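Local coordinates for protein lipid II:glycine glycyltransferase (Staphylococcus aureus, PDB 6SNR) that probably attaches the first glycine of the pentaglycine bridge to the lysine of membrane-bound lipid II, taking it from glycyl-tRNA, during staphylococcal cell-wall synthesis, at residues N20-Q25 and G313-Y318; F133-S138 and G356-P361; M146-P151 and W377-S382; K154-L159 and M336-M341; Y352-T357 and A372-W377. All coordinates share one frame; numbering follows the deposited sequence.

Contact 1: N20-Q25 and G313-Y318; sequences NGDLLQ and GSKSYY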
# COMPACT_ATOMS: atom_id res chain seq x y z
N ASN A 20 -8.71 -2.01 -15.62
CA ASN A 20 -8.79 -0.62 -15.19
C ASN A 20 -9.60 -0.35 -13.93
O ASN A 20 -9.94 0.80 -13.65
CB ASN A 20 -9.30 0.26 -16.34
CG ASN A 20 -8.35 0.27 -17.53
OD1 ASN A 20 -7.13 0.12 -17.39
ND2 ASN A 20 -8.89 0.56 -18.71
N GLY A 21 -9.90 -1.41 -13.17
CA GLY A 21 -10.44 -1.27 -11.84
C GLY A 21 -9.47 -0.67 -10.84
O GLY A 21 -8.27 -0.54 -11.13
N ASP A 22 -10.00 -0.24 -9.70
CA ASP A 22 -9.18 0.43 -8.68
C ASP A 22 -9.95 0.43 -7.40
O ASP A 22 -11.22 0.48 -7.40
CB ASP A 22 -8.80 1.87 -9.08
CG ASP A 22 -7.70 2.45 -8.20
OD1 ASP A 22 -6.53 2.02 -8.44
OD2 ASP A 22 -7.98 3.21 -7.26
N LEU A 23 -9.22 0.46 -6.29
CA LEU A 23 -9.77 0.68 -4.96
C LEU A 23 -10.78 1.87 -4.90
O LEU A 23 -11.82 1.79 -4.22
CB LEU A 23 -8.62 0.94 -3.98
CG LEU A 23 -8.94 1.28 -2.55
CD1 LEU A 23 -9.59 0.08 -1.88
CD2 LEU A 23 -7.69 1.78 -1.79
N LEU A 24 -10.46 2.98 -5.57
CA LEU A 24 -11.25 4.19 -5.42
C LEU A 24 -12.60 4.13 -6.16
O LEU A 24 -13.39 5.06 -6.01
CB LEU A 24 -10.42 5.42 -5.86
CG LEU A 24 -9.10 5.70 -5.17
CD1 LEU A 24 -8.61 7.15 -5.36
CD2 LEU A 24 -8.91 5.19 -3.76
N GLN A 25 -12.87 3.02 -6.88
CA GLN A 25 -14.16 2.75 -7.51
C GLN A 25 -15.02 1.72 -6.77
O GLN A 25 -16.11 1.38 -7.25
CB GLN A 25 -14.01 2.39 -8.96
CG GLN A 25 -13.58 3.57 -9.85
CD GLN A 25 -14.76 4.54 -10.01
OE1 GLN A 25 -14.83 5.67 -9.43
NE2 GLN A 25 -15.68 4.06 -10.73
N GLY A 313 -9.08 -6.56 -6.02
CA GLY A 313 -8.75 -7.59 -6.94
C GLY A 313 -7.28 -7.91 -6.94
O GLY A 313 -6.69 -8.09 -5.85
N SER A 314 -6.70 -7.96 -8.12
CA SER A 314 -5.27 -8.25 -8.25
C SER A 314 -4.38 -7.06 -7.85
O SER A 314 -3.13 -7.21 -7.83
CB SER A 314 -4.96 -8.72 -9.65
OG SER A 314 -4.97 -7.66 -10.54
N LYS A 315 -4.96 -5.91 -7.52
CA LYS A 315 -4.16 -4.75 -7.06
C LYS A 315 -4.14 -4.70 -5.54
O LYS A 315 -5.17 -4.74 -4.90
CB LYS A 315 -4.73 -3.40 -7.61
CG LYS A 315 -4.64 -3.29 -9.12
CD LYS A 315 -5.30 -2.03 -9.64
CE LYS A 315 -5.20 -2.03 -11.16
NZ LYS A 315 -5.74 -0.78 -11.74
N SER A 316 -2.94 -4.58 -4.96
CA SER A 316 -2.80 -4.28 -3.56
C SER A 316 -2.13 -2.94 -3.39
O SER A 316 -1.40 -2.47 -4.29
CB SER A 316 -2.04 -5.38 -2.79
OG SER A 316 -0.66 -5.44 -3.16
N TYR A 317 -2.37 -2.31 -2.24
CA TYR A 317 -1.89 -0.94 -1.96
C TYR A 317 -1.34 -0.80 -0.56
O TYR A 317 -2.03 -1.10 0.40
CB TYR A 317 -3.02 0.10 -2.11
CG TYR A 317 -3.86 0.01 -3.38
CD1 TYR A 317 -4.84 -0.96 -3.52
CD2 TYR A 317 -3.72 0.94 -4.41
CE1 TYR A 317 -5.59 -1.03 -4.65
CE2 TYR A 317 -4.47 0.86 -5.57
CZ TYR A 317 -5.46 -0.10 -5.66
OH TYR A 317 -6.26 -0.20 -6.78
N TYR A 318 -0.10 -0.31 -0.45
CA TYR A 318 0.47 0.13 0.82
C TYR A 318 0.00 1.55 1.04
O TYR A 318 0.51 2.49 0.44
CB TYR A 318 2.03 0.04 0.71
CG TYR A 318 2.76 0.79 1.80
CD1 TYR A 318 2.67 0.39 3.12
CD2 TYR A 318 3.49 1.91 1.52
CE1 TYR A 318 3.35 1.05 4.14
CE2 TYR A 318 4.19 2.57 2.53
CZ TYR A 318 4.12 2.13 3.83
OH TYR A 318 4.78 2.79 4.88
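Tyr317 and Asp22 meet hydroxyl to carboxylate at the seam between the two GNAT-like halves of this FemABX enzyme, where the loop after helix 8-17 faces strand 315-323 of the second mixed sheet. Tyr317 OH donates to Asp22 OD1 over 2.8 Å, arriving from above the carboxylate, whose plane stands 84° from that of the ring. The same phenol oxygen accepts a nearly straight bond of 3.1 Å from Leu23 N (170° at the hydrogen), and is therefore gripped by two successive residues of the loop. Asp22 CG lies anti to its backbone N (chi1 -167°), beside the carbonyl carbon, and its carboxylate divides its work: OD1 serves the tyrosine, while OD2 accepts from Leu24 N at 3.0 Å. That second bond makes an Asx turn leading into the short 3-10 turn 23-25. Leu23 supplies the apolar part. Leu23 CB touches Tyr317 CE1 at 3.7 Å, and its CD2 branch lies over one face of the ring. Arg74 of strand 68-78 lies against Asp22 from the first sheet. Two residues before the tyrosine, Lys315 stretches out fully extended beyond CG, with Asp110 as salt-bridge partner on the N-terminal side. Lys315 NZ stays 4.4 Å from Asp22 OD1, near but not paired with it, and donates instead to Gly21 O, nearly along the C=O axis, at 2.6 Å.

Contact 2: F133-S138 and G356-P361; sequences FKEGLS and GTDNDP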
# COMPACT_ATOMS: atom_id res chain seq x y z
N PHE A 133 0.44 16.75 -18.71
CA PHE A 133 1.41 15.77 -18.22
C PHE A 133 2.42 16.48 -17.34
O PHE A 133 3.58 16.73 -17.74
CB PHE A 133 2.09 15.03 -19.35
CG PHE A 133 1.14 14.35 -20.29
CD1 PHE A 133 0.54 13.13 -19.97
CD2 PHE A 133 0.82 14.93 -21.51
CE1 PHE A 133 -0.31 12.50 -20.86
CE2 PHE A 133 -0.03 14.31 -22.40
CZ PHE A 133 -0.60 13.08 -22.07
N LYS A 134 1.96 16.81 -16.14
CA LYS A 134 2.77 17.55 -15.16
C LYS A 134 3.54 16.60 -14.20
O LYS A 134 3.58 15.38 -14.42
CB LYS A 134 1.89 18.58 -14.43
CG LYS A 134 1.07 19.46 -15.36
CD LYS A 134 0.57 20.71 -14.64
CE LYS A 134 -0.06 21.72 -15.60
NZ LYS A 134 0.75 21.98 -16.82
N GLU A 135 4.21 17.13 -13.17
CA GLU A 135 4.94 16.27 -12.23
C GLU A 135 4.02 15.21 -11.61
O GLU A 135 2.81 15.45 -11.46
CB GLU A 135 5.61 17.03 -11.09
CG GLU A 135 7.01 17.59 -11.44
CD GLU A 135 8.08 16.49 -11.31
OE1 GLU A 135 8.24 15.68 -12.22
OE2 GLU A 135 8.68 16.35 -10.26
N GLY A 136 4.60 14.09 -11.20
CA GLY A 136 3.77 12.98 -10.65
C GLY A 136 2.91 13.45 -9.46
O GLY A 136 1.73 13.04 -9.33
N LEU A 137 3.45 14.33 -8.61
CA LEU A 137 2.68 14.85 -7.46
C LEU A 137 2.26 16.32 -7.57
O LEU A 137 2.06 16.99 -6.55
CB LEU A 137 3.42 14.59 -6.17
CG LEU A 137 3.57 13.15 -5.71
CD1 LEU A 137 4.61 12.96 -4.63
CD2 LEU A 137 2.18 12.67 -5.26
N SER A 138 2.03 16.80 -8.78
CA SER A 138 1.53 18.12 -9.03
C SER A 138 0.26 18.37 -8.24
O SER A 138 -0.63 17.51 -8.20
CB SER A 138 1.23 18.34 -10.52
OG SER A 138 0.66 19.62 -10.74
N GLY A 356 2.18 7.49 -4.54
CA GLY A 356 2.68 8.55 -5.38
C GLY A 356 4.16 8.89 -5.30
O GLY A 356 4.78 8.72 -4.26
N THR A 357 4.62 9.46 -6.39
CA THR A 357 5.99 9.98 -6.50
C THR A 357 6.05 10.98 -7.62
O THR A 357 5.31 10.91 -8.58
CB THR A 357 6.97 8.81 -6.73
OG1 THR A 357 8.34 9.29 -6.57
CG2 THR A 357 6.83 8.19 -8.07
N ASP A 358 7.05 11.89 -7.54
CA ASP A 358 7.63 12.50 -8.71
C ASP A 358 8.64 11.56 -9.37
O ASP A 358 9.18 10.66 -8.74
CB ASP A 358 8.38 13.81 -8.32
CG ASP A 358 7.47 14.94 -7.90
OD1 ASP A 358 6.29 15.05 -8.38
OD2 ASP A 358 7.94 15.82 -7.11
N ASN A 359 8.85 11.78 -10.67
CA ASN A 359 9.87 11.01 -11.41
C ASN A 359 11.27 11.59 -11.16
O ASN A 359 11.58 12.60 -11.74
CB ASN A 359 9.58 11.05 -12.89
CG ASN A 359 10.51 10.14 -13.71
OD1 ASN A 359 11.39 9.49 -13.15
ND2 ASN A 359 10.31 10.07 -15.02
N ASP A 360 12.04 10.92 -10.31
CA ASP A 360 13.46 11.24 -10.03
C ASP A 360 13.65 12.70 -9.67
O ASP A 360 14.39 13.44 -10.34
CB ASP A 360 14.28 10.90 -11.24
CG ASP A 360 15.81 10.96 -10.96
OD1 ASP A 360 16.22 10.62 -9.85
OD2 ASP A 360 16.53 11.40 -11.87
N PRO A 361 12.97 13.16 -8.60
CA PRO A 361 13.13 14.54 -8.21
C PRO A 361 14.54 14.83 -7.65
O PRO A 361 15.21 13.92 -7.19
CB PRO A 361 12.09 14.72 -7.10
CG PRO A 361 11.99 13.37 -6.50
CD PRO A 361 12.16 12.39 -7.62
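Gly136 presses its backbone against Thr357 and Asp358, the Gly136 and Asp358 CA atoms being 4.3 Å apart. This is the tight part of a meeting between two irregular loops, one following strand 129-130 and one following strand 351-356. Gly136 CA makes a CH...O contact of 3.3 Å with Thr357 O; a CB here would run into that oxygen, so glycine permits the close approach. In the type I turn 135-138, Leu137 N donates to Asp358 OD1 at 2.9 Å, while Leu137 CD1 rests 3.8 Å from Thr357 CA and Leu370 of helix 368-374 adds to the apolar side. The other flank faces solvent, and no hydrogen bond joins its two acids: Glu135, its chain bent so that CD turns back, has OE2 3.3 Å from Asp358 OD2, though its placement may owe something to a crystal neighbour. Two carboxylate acceptors this close should repel each other. Contact between these loops is therefore probably carried by the Leu137 amide and the apolar flank, and the closeness of the acids may raise the pKa of one of them.

Contact 3: M146-P151 and W377-S382; sequences MTMITP and WGTYLS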
# COMPACT_ATOMS: atom_id res chain seq x y z
N MET A 146 1.84 9.61 -11.03
CA MET A 146 2.85 8.58 -11.05
C MET A 146 2.86 7.87 -9.71
O MET A 146 2.82 8.54 -8.67
CB MET A 146 4.25 9.20 -11.34
CG MET A 146 4.30 9.97 -12.62
SD MET A 146 5.88 10.90 -12.74
CE MET A 146 5.48 11.83 -14.20
N THR A 147 2.98 6.55 -9.76
CA THR A 147 3.13 5.71 -8.59
C THR A 147 4.28 4.73 -8.77
O THR A 147 4.81 4.59 -9.87
CB THR A 147 1.86 4.93 -8.23
OG1 THR A 147 1.49 4.05 -9.29
CG2 THR A 147 0.74 5.89 -7.86
N MET A 148 4.65 4.07 -7.69
CA MET A 148 5.71 3.08 -7.71
C MET A 148 5.18 1.72 -7.35
O MET A 148 4.63 1.51 -6.25
CB MET A 148 6.83 3.49 -6.75
CG MET A 148 7.42 4.84 -7.08
SD MET A 148 8.55 4.81 -8.49
CE MET A 148 10.05 4.29 -7.67
N ILE A 149 5.34 0.78 -8.29
CA ILE A 149 4.70 -0.47 -8.16
C ILE A 149 5.67 -1.66 -8.22
O ILE A 149 6.46 -1.74 -9.14
CB ILE A 149 3.67 -0.63 -9.30
CG1 ILE A 149 2.62 0.49 -9.27
CG2 ILE A 149 2.94 -1.95 -9.17
CD1 ILE A 149 1.47 0.31 -10.28
N THR A 150 5.50 -2.58 -7.30
CA THR A 150 6.27 -3.84 -7.25
C THR A 150 5.45 -5.00 -7.81
O THR A 150 4.39 -5.32 -7.32
CB THR A 150 6.69 -4.20 -5.81
OG1 THR A 150 7.41 -3.10 -5.22
CG2 THR A 150 7.54 -5.49 -5.79
N PRO A 151 5.98 -5.69 -8.85
CA PRO A 151 5.36 -6.95 -9.28
C PRO A 151 5.58 -7.99 -8.19
O PRO A 151 6.75 -8.22 -7.73
CB PRO A 151 6.12 -7.32 -10.56
CG PRO A 151 6.88 -6.12 -10.95
CD PRO A 151 7.12 -5.33 -9.69
N TRP A 377 12.47 -0.95 -3.62
CA TRP A 377 11.62 -2.08 -3.36
C TRP A 377 11.16 -2.89 -4.60
O TRP A 377 10.07 -3.50 -4.60
CB TRP A 377 10.40 -1.57 -2.54
CG TRP A 377 10.82 -1.29 -1.14
CD1 TRP A 377 11.08 -0.10 -0.59
CD2 TRP A 377 11.04 -2.27 -0.11
NE1 TRP A 377 11.46 -0.26 0.74
CE2 TRP A 377 11.43 -1.58 1.05
CE3 TRP A 377 10.97 -3.68 -0.08
CZ2 TRP A 377 11.77 -2.26 2.26
CZ3 TRP A 377 11.26 -4.33 1.14
CH2 TRP A 377 11.69 -3.60 2.28
N GLY A 378 12.01 -2.97 -5.62
CA GLY A 378 11.65 -3.69 -6.82
C GLY A 378 10.49 -3.06 -7.61
O GLY A 378 9.78 -3.76 -8.34
N THR A 379 10.43 -1.75 -7.51
CA THR A 379 9.35 -0.98 -8.10
C THR A 379 9.65 -0.51 -9.49
O THR A 379 10.82 -0.21 -9.82
CB THR A 379 9.07 0.27 -7.26
OG1 THR A 379 10.30 0.95 -6.97
CG2 THR A 379 8.37 -0.09 -5.95
N TYR A 380 8.60 -0.39 -10.31
CA TYR A 380 8.68 0.36 -11.53
C TYR A 380 7.79 1.57 -11.44
O TYR A 380 6.83 1.59 -10.67
CB TYR A 380 8.31 -0.47 -12.75
CG TYR A 380 6.85 -0.87 -12.83
CD1 TYR A 380 6.45 -2.07 -12.27
CD2 TYR A 380 5.90 -0.08 -13.46
CE1 TYR A 380 5.16 -2.48 -12.29
CE2 TYR A 380 4.56 -0.53 -13.52
CZ TYR A 380 4.23 -1.73 -12.91
OH TYR A 380 2.94 -2.27 -12.88
N LEU A 381 8.18 2.62 -12.16
CA LEU A 381 7.37 3.83 -12.19
C LEU A 381 6.22 3.68 -13.16
O LEU A 381 6.41 3.40 -14.35
CB LEU A 381 8.25 4.99 -12.67
CG LEU A 381 7.58 6.32 -12.82
CD1 LEU A 381 7.43 6.92 -11.44
CD2 LEU A 381 8.44 7.18 -13.77
N SER A 382 5.00 3.89 -12.62
CA SER A 382 3.75 3.82 -13.38
C SER A 382 3.27 5.23 -13.62
O SER A 382 2.83 5.92 -12.68
CB SER A 382 2.74 3.00 -12.56
OG SER A 382 1.50 2.86 -13.27
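Thr147 and Ile149 exchange backbone hydrogen bonds with Ser382 and Tyr380, pairing strand 146-151 antiparallel with strand 380-383. Thr147 N donates to Ser382 O at 3.0 Å and Ser382 N returns a nearly linear bond of 2.8 Å to Thr147 O. The second ring joins Ile149 N to Tyr380 O, and Tyr380 N to Ile149 O at 2.8 Å. Met148 and Leu381 form the non-hydrogen-bonded pair between, their side chains on one face with Met148 SD and Leu381 CD1 3.8 Å apart. The carbonyls gain weaker company as well, for instance Ser382 O from the CA-H of Met146. Before strand 380-383 begins, in the preceding turn, Trp377 O accepts from Thr150 OG1 at 2.8 Å, from above the carbonyl plane. Hydroxyls pointing elsewhere are also provided for: Thr379 OG1 bonds to Lys374 O, and Ser382 OG to Glu112 and Lys384. On the face opposite Met148, Ile149 and Tyr380 lie side by side, pointing the same way, and Ile149 CB makes a CH-pi contact over the ring face, toward its rim, 4.1 Å from the centroid. Tyr380 chi1 of 68° holds CG beside Ile149 O, with the ring alongside Ile149. The other edge of strand 146-151 bonds to strand 351-356, leaving 380-383 outermost in the sheet within this chain, while Trp377 reaches over to helices 332-347 and 165-177.

Contact 4: K154-L159 and M336-M341; sequences KNDDEL and MQYTMM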
# COMPACT_ATOMS: atom_id res chain seq x y z
N LYS A 154 5.46 -13.56 -7.91
CA LYS A 154 6.82 -14.12 -7.86
C LYS A 154 6.95 -14.97 -6.64
O LYS A 154 6.26 -14.75 -5.65
CB LYS A 154 7.81 -12.95 -7.76
CG LYS A 154 7.96 -12.21 -9.05
CD LYS A 154 8.96 -11.09 -8.93
CE LYS A 154 9.21 -10.53 -10.29
NZ LYS A 154 10.03 -9.32 -10.21
N ASN A 155 7.87 -15.94 -6.67
CA ASN A 155 8.21 -16.66 -5.45
C ASN A 155 9.03 -15.80 -4.49
O ASN A 155 9.47 -14.70 -4.85
CB ASN A 155 8.85 -18.05 -5.71
CG ASN A 155 10.25 -17.98 -6.31
OD1 ASN A 155 11.04 -17.11 -5.98
ND2 ASN A 155 10.55 -18.93 -7.21
N ASP A 156 9.18 -16.27 -3.26
CA ASP A 156 9.90 -15.49 -2.23
C ASP A 156 11.29 -15.07 -2.69
O ASP A 156 11.70 -13.92 -2.49
CB ASP A 156 10.00 -16.26 -0.92
CG ASP A 156 8.69 -16.44 -0.22
OD1 ASP A 156 7.65 -15.91 -0.69
OD2 ASP A 156 8.68 -17.13 0.82
N ASP A 157 12.05 -16.00 -3.28
CA ASP A 157 13.40 -15.66 -3.73
C ASP A 157 13.40 -14.67 -4.88
O ASP A 157 14.14 -13.73 -4.87
CB ASP A 157 14.19 -16.94 -4.15
CG ASP A 157 15.70 -16.72 -4.19
OD1 ASP A 157 16.28 -16.48 -3.09
OD2 ASP A 157 16.32 -16.76 -5.28
N GLU A 158 12.54 -14.86 -5.88
CA GLU A 158 12.45 -13.93 -7.00
C GLU A 158 12.03 -12.52 -6.53
O GLU A 158 12.50 -11.52 -7.05
CB GLU A 158 11.40 -14.39 -8.01
CG GLU A 158 11.66 -15.68 -8.78
CD GLU A 158 10.44 -16.03 -9.67
OE1 GLU A 158 10.58 -15.91 -10.92
OE2 GLU A 158 9.34 -16.37 -9.14
N LEU A 159 11.14 -12.49 -5.56
CA LEU A 159 10.63 -11.21 -5.03
C LEU A 159 11.76 -10.44 -4.34
O LEU A 159 12.04 -9.28 -4.66
CB LEU A 159 9.47 -11.46 -4.08
CG LEU A 159 8.85 -10.23 -3.41
CD1 LEU A 159 8.35 -9.20 -4.44
CD2 LEU A 159 7.73 -10.68 -2.47
N MET A 336 8.36 -5.78 7.85
CA MET A 336 6.95 -5.44 7.53
C MET A 336 6.64 -5.42 6.03
O MET A 336 5.70 -6.14 5.58
CB MET A 336 6.57 -4.08 8.13
CG MET A 336 5.06 -3.94 8.35
SD MET A 336 4.73 -2.39 9.22
CE MET A 336 5.33 -1.12 8.18
N GLN A 337 7.46 -4.71 5.27
CA GLN A 337 7.23 -4.60 3.80
C GLN A 337 7.25 -5.95 3.11
O GLN A 337 6.34 -6.29 2.35
CB GLN A 337 8.22 -3.68 3.11
CG GLN A 337 8.02 -2.22 3.41
CD GLN A 337 6.69 -1.67 2.88
OE1 GLN A 337 6.07 -2.27 1.98
NE2 GLN A 337 6.28 -0.52 3.41
N TYR A 338 8.29 -6.74 3.35
CA TYR A 338 8.41 -8.01 2.66
C TYR A 338 7.27 -8.96 3.05
O TYR A 338 6.74 -9.67 2.21
CB TYR A 338 9.81 -8.60 2.99
CG TYR A 338 10.14 -9.92 2.30
CD1 TYR A 338 10.15 -10.03 0.92
CD2 TYR A 338 10.54 -11.04 3.04
CE1 TYR A 338 10.51 -11.21 0.27
CE2 TYR A 338 10.91 -12.23 2.39
CZ TYR A 338 10.88 -12.29 1.01
OH TYR A 338 11.24 -13.45 0.33
N THR A 339 6.93 -9.00 4.35
CA THR A 339 5.81 -9.81 4.85
C THR A 339 4.48 -9.42 4.15
O THR A 339 3.71 -10.31 3.75
CB THR A 339 5.68 -9.72 6.37
OG1 THR A 339 6.92 -10.17 6.97
CG2 THR A 339 4.60 -10.60 6.83
N MET A 340 4.27 -8.12 4.00
CA MET A 340 3.01 -7.61 3.42
C MET A 340 2.92 -7.95 1.95
O MET A 340 1.84 -8.30 1.45
CB MET A 340 2.81 -6.10 3.67
CG MET A 340 2.48 -5.79 5.12
SD MET A 340 2.04 -4.07 5.42
CE MET A 340 3.49 -3.25 4.86
N MET A 341 4.05 -7.90 1.25
CA MET A 341 4.07 -8.28 -0.15
C MET A 341 3.71 -9.73 -0.29
O MET A 341 2.92 -10.11 -1.16
CB MET A 341 5.40 -7.99 -0.78
CG MET A 341 5.71 -6.52 -0.98
SD MET A 341 7.41 -6.37 -1.60
CE MET A 341 7.60 -4.59 -1.70
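Tyr338 of helix 332-347 reaches across to Asp156 in the first turn of helix 156-162, a helix that starts with a capping box in this FemABX domain. The polar link is a single bond: Tyr338 OH donates to Asp156 O at 2.9 Å. The hydroxyl stands well above the plane of that carbonyl, although the carbonyl oxygen itself lies in the plane of the phenol ring, at its edge. Asp156 CB lies 3.3 Å from Tyr338 OH, the two side chains crossing at about a right angle.

Apolar contact comes from Leu159, which slides past Tyr338 in the opposite direction and fits its CD2 branch against Tyr338 CE1 at 3.9 Å. The same methyl touches Met341 CB, three residues further along the helix. Tyr338 CG is anti to its backbone N (chi1 -178°), beside the carbonyl carbon, and from there the ring extends to the neighbouring helix.

The carboxylate of Asp156 has its partner further along the long helix: OD1 forms a salt bridge with Arg345, which also bonds to Lys154 O, so one arginine holds the start of the short helix.

Asn155 is the N-cap of helix 156-162 and forms the capping box with Glu158: Asn155 N donates to Glu158 OE2 at 2.9 Å, and in return Glu158 N meets Asn155 OD1 almost head-on at 2.7 Å.

Contact 5: Y352-T357 and A372-W377; sequences YDFGGT and AFKKVW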
# COMPACT_ATOMS: atom_id res chain seq x y z
N TYR A 352 1.82 -4.52 -6.06
CA TYR A 352 1.89 -3.93 -4.73
C TYR A 352 2.32 -2.47 -4.93
O TYR A 352 3.43 -2.15 -5.37
CB TYR A 352 2.89 -4.70 -3.88
CG TYR A 352 3.07 -4.28 -2.46
CD1 TYR A 352 4.00 -3.29 -2.09
CD2 TYR A 352 2.39 -4.92 -1.44
CE1 TYR A 352 4.18 -2.92 -0.77
CE2 TYR A 352 2.56 -4.57 -0.13
CZ TYR A 352 3.47 -3.59 0.21
OH TYR A 352 3.65 -3.24 1.52
N ASP A 353 1.36 -1.55 -4.73
CA ASP A 353 1.49 -0.16 -5.09
C ASP A 353 1.86 0.68 -3.87
O ASP A 353 1.10 0.81 -2.90
CB ASP A 353 0.13 0.27 -5.71
CG ASP A 353 0.15 1.63 -6.32
OD1 ASP A 353 1.04 2.45 -6.05
OD2 ASP A 353 -0.82 1.89 -7.06
N PHE A 354 3.06 1.29 -3.91
CA PHE A 354 3.51 2.17 -2.85
C PHE A 354 2.96 3.59 -2.91
O PHE A 354 3.31 4.42 -2.07
CB PHE A 354 5.04 2.28 -2.89
CG PHE A 354 5.76 1.12 -2.28
CD1 PHE A 354 6.08 0.02 -3.04
CD2 PHE A 354 6.24 1.19 -0.98
CE1 PHE A 354 6.78 -1.05 -2.50
CE2 PHE A 354 6.98 0.12 -0.43
CZ PHE A 354 7.24 -0.98 -1.19
N GLY A 355 2.15 3.89 -3.93
CA GLY A 355 1.55 5.19 -4.11
C GLY A 355 2.47 6.21 -4.77
O GLY A 355 3.44 5.84 -5.42
N GLY A 356 2.18 7.49 -4.54
CA GLY A 356 2.68 8.55 -5.38
C GLY A 356 4.16 8.89 -5.30
O GLY A 356 4.78 8.72 -4.26
N THR A 357 4.62 9.46 -6.39
CA THR A 357 5.99 9.98 -6.50
C THR A 357 6.05 10.98 -7.62
O THR A 357 5.31 10.91 -8.58
CB THR A 357 6.97 8.81 -6.73
OG1 THR A 357 8.34 9.29 -6.57
CG2 THR A 357 6.83 8.19 -8.07
N ALA A 372 13.29 8.16 -2.82
CA ALA A 372 14.41 7.44 -2.22
C ALA A 372 13.97 6.13 -1.54
O ALA A 372 14.66 5.10 -1.61
CB ALA A 372 15.13 8.35 -1.22
N PHE A 373 12.83 6.21 -0.86
CA PHE A 373 12.21 5.10 -0.16
C PHE A 373 11.66 4.10 -1.17
O PHE A 373 11.99 2.92 -1.11
CB PHE A 373 11.10 5.62 0.78
CG PHE A 373 10.03 4.62 1.14
CD1 PHE A 373 10.34 3.35 1.59
CD2 PHE A 373 8.70 5.01 1.13
CE1 PHE A 373 9.33 2.45 1.94
CE2 PHE A 373 7.70 4.14 1.48
CZ PHE A 373 8.02 2.86 1.91
N LYS A 374 10.78 4.56 -2.09
CA LYS A 374 10.04 3.60 -2.86
C LYS A 374 10.89 2.90 -3.95
O LYS A 374 10.62 1.76 -4.28
CB LYS A 374 8.78 4.29 -3.45
CG LYS A 374 7.87 4.76 -2.34
CD LYS A 374 6.76 5.71 -2.86
CE LYS A 374 5.96 6.35 -1.73
NZ LYS A 374 4.60 6.90 -2.15
N LYS A 375 11.93 3.59 -4.44
CA LYS A 375 12.70 3.08 -5.57
C LYS A 375 13.48 1.77 -5.25
O LYS A 375 13.86 1.07 -6.15
CB LYS A 375 13.64 4.15 -6.12
CG LYS A 375 14.86 4.50 -5.24
CD LYS A 375 15.66 5.59 -5.93
CE LYS A 375 17.11 5.60 -5.47
NZ LYS A 375 17.92 6.56 -6.28
N VAL A 376 13.72 1.47 -3.98
CA VAL A 376 14.56 0.31 -3.62
C VAL A 376 13.81 -0.99 -3.45
O VAL A 376 14.40 -2.02 -3.16
CB VAL A 376 15.45 0.60 -2.37
CG1 VAL A 376 16.34 1.80 -2.61
CG2 VAL A 376 14.64 0.78 -1.10
N TRP A 377 12.47 -0.95 -3.62
CA TRP A 377 11.62 -2.08 -3.36
C TRP A 377 11.16 -2.89 -4.60
O TRP A 377 10.07 -3.50 -4.60
CB TRP A 377 10.40 -1.57 -2.54
CG TRP A 377 10.82 -1.29 -1.14
CD1 TRP A 377 11.08 -0.10 -0.59
CD2 TRP A 377 11.04 -2.27 -0.11
NE1 TRP A 377 11.46 -0.26 0.74
CE2 TRP A 377 11.43 -1.58 1.05
CE3 TRP A 377 10.97 -3.68 -0.08
CZ2 TRP A 377 11.77 -2.26 2.26
CZ3 TRP A 377 11.26 -4.33 1.14
CH2 TRP A 377 11.69 -3.60 2.28
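Lys374 NZ is gripped by two backbone carbonyls at the end of strand 351-356, lying 2.8 Å from Phe354 O and equally near Gly356 O. It stands above the plane of the first carbonyl and only moderately tilted from that of the second. The lysine chain is extended beyond CG, and on its way to the carbonyls its CG and CD run beside Phe354 CB at 3.8 Å. Gly355 links the two acceptors with a positive phi of 82°, and its own N is held by Asp353 OD1 in an Asx turn.

Phe354 CG lies anti to the carbonyl carbon (chi1 -79°), and the ring is wedged among aromatics. It turns an edge toward the face of Phe373 in an offset edge-to-face pair with planes 84° apart, Phe354 CE2 meeting Phe373 CZ at 3.8 Å. Phe354 CZ also abuts Trp377 CB at 3.5 Å; there the two ring planes are closer to parallel but slid apart. Tyr352 CE1 covers part of one Phe354 face, and Tyr352 OH bonds to Gln337 of helix 332-347. Phe354, Phe373 and Trp377 thus form an aromatic cluster packing helix 368-374 and the type I turn 374-377 against strand 351-356 of the mixed sheet, in the acetyltransferase-like alpha/beta fold of the FemABX family.

Overall arrangement
Following the chain, contact 1 opens first, at 20-25, and closes at 313-318, tying the N-terminal half to the second sheet. Before it closes, contacts 2, 3 and 4 have opened at 133-138, 146-151 and 154-159, so all three cross it. Contact 4 closes next, at 336-341, joining helix 156-162, which follows strand 146-151, to helix 332-347; it nests inside contacts 2 and 3. Contact 5 then opens at 352-357, overlapping 356-361, where contact 2 closes. Contact 5 closes at 372-377 and contact 3 last, at 377-382, crossing contact 2 and enclosing contact 5. Strand 351-356 lies between strands 315-323 and 146-151, joining contacts 1, 5 and 3.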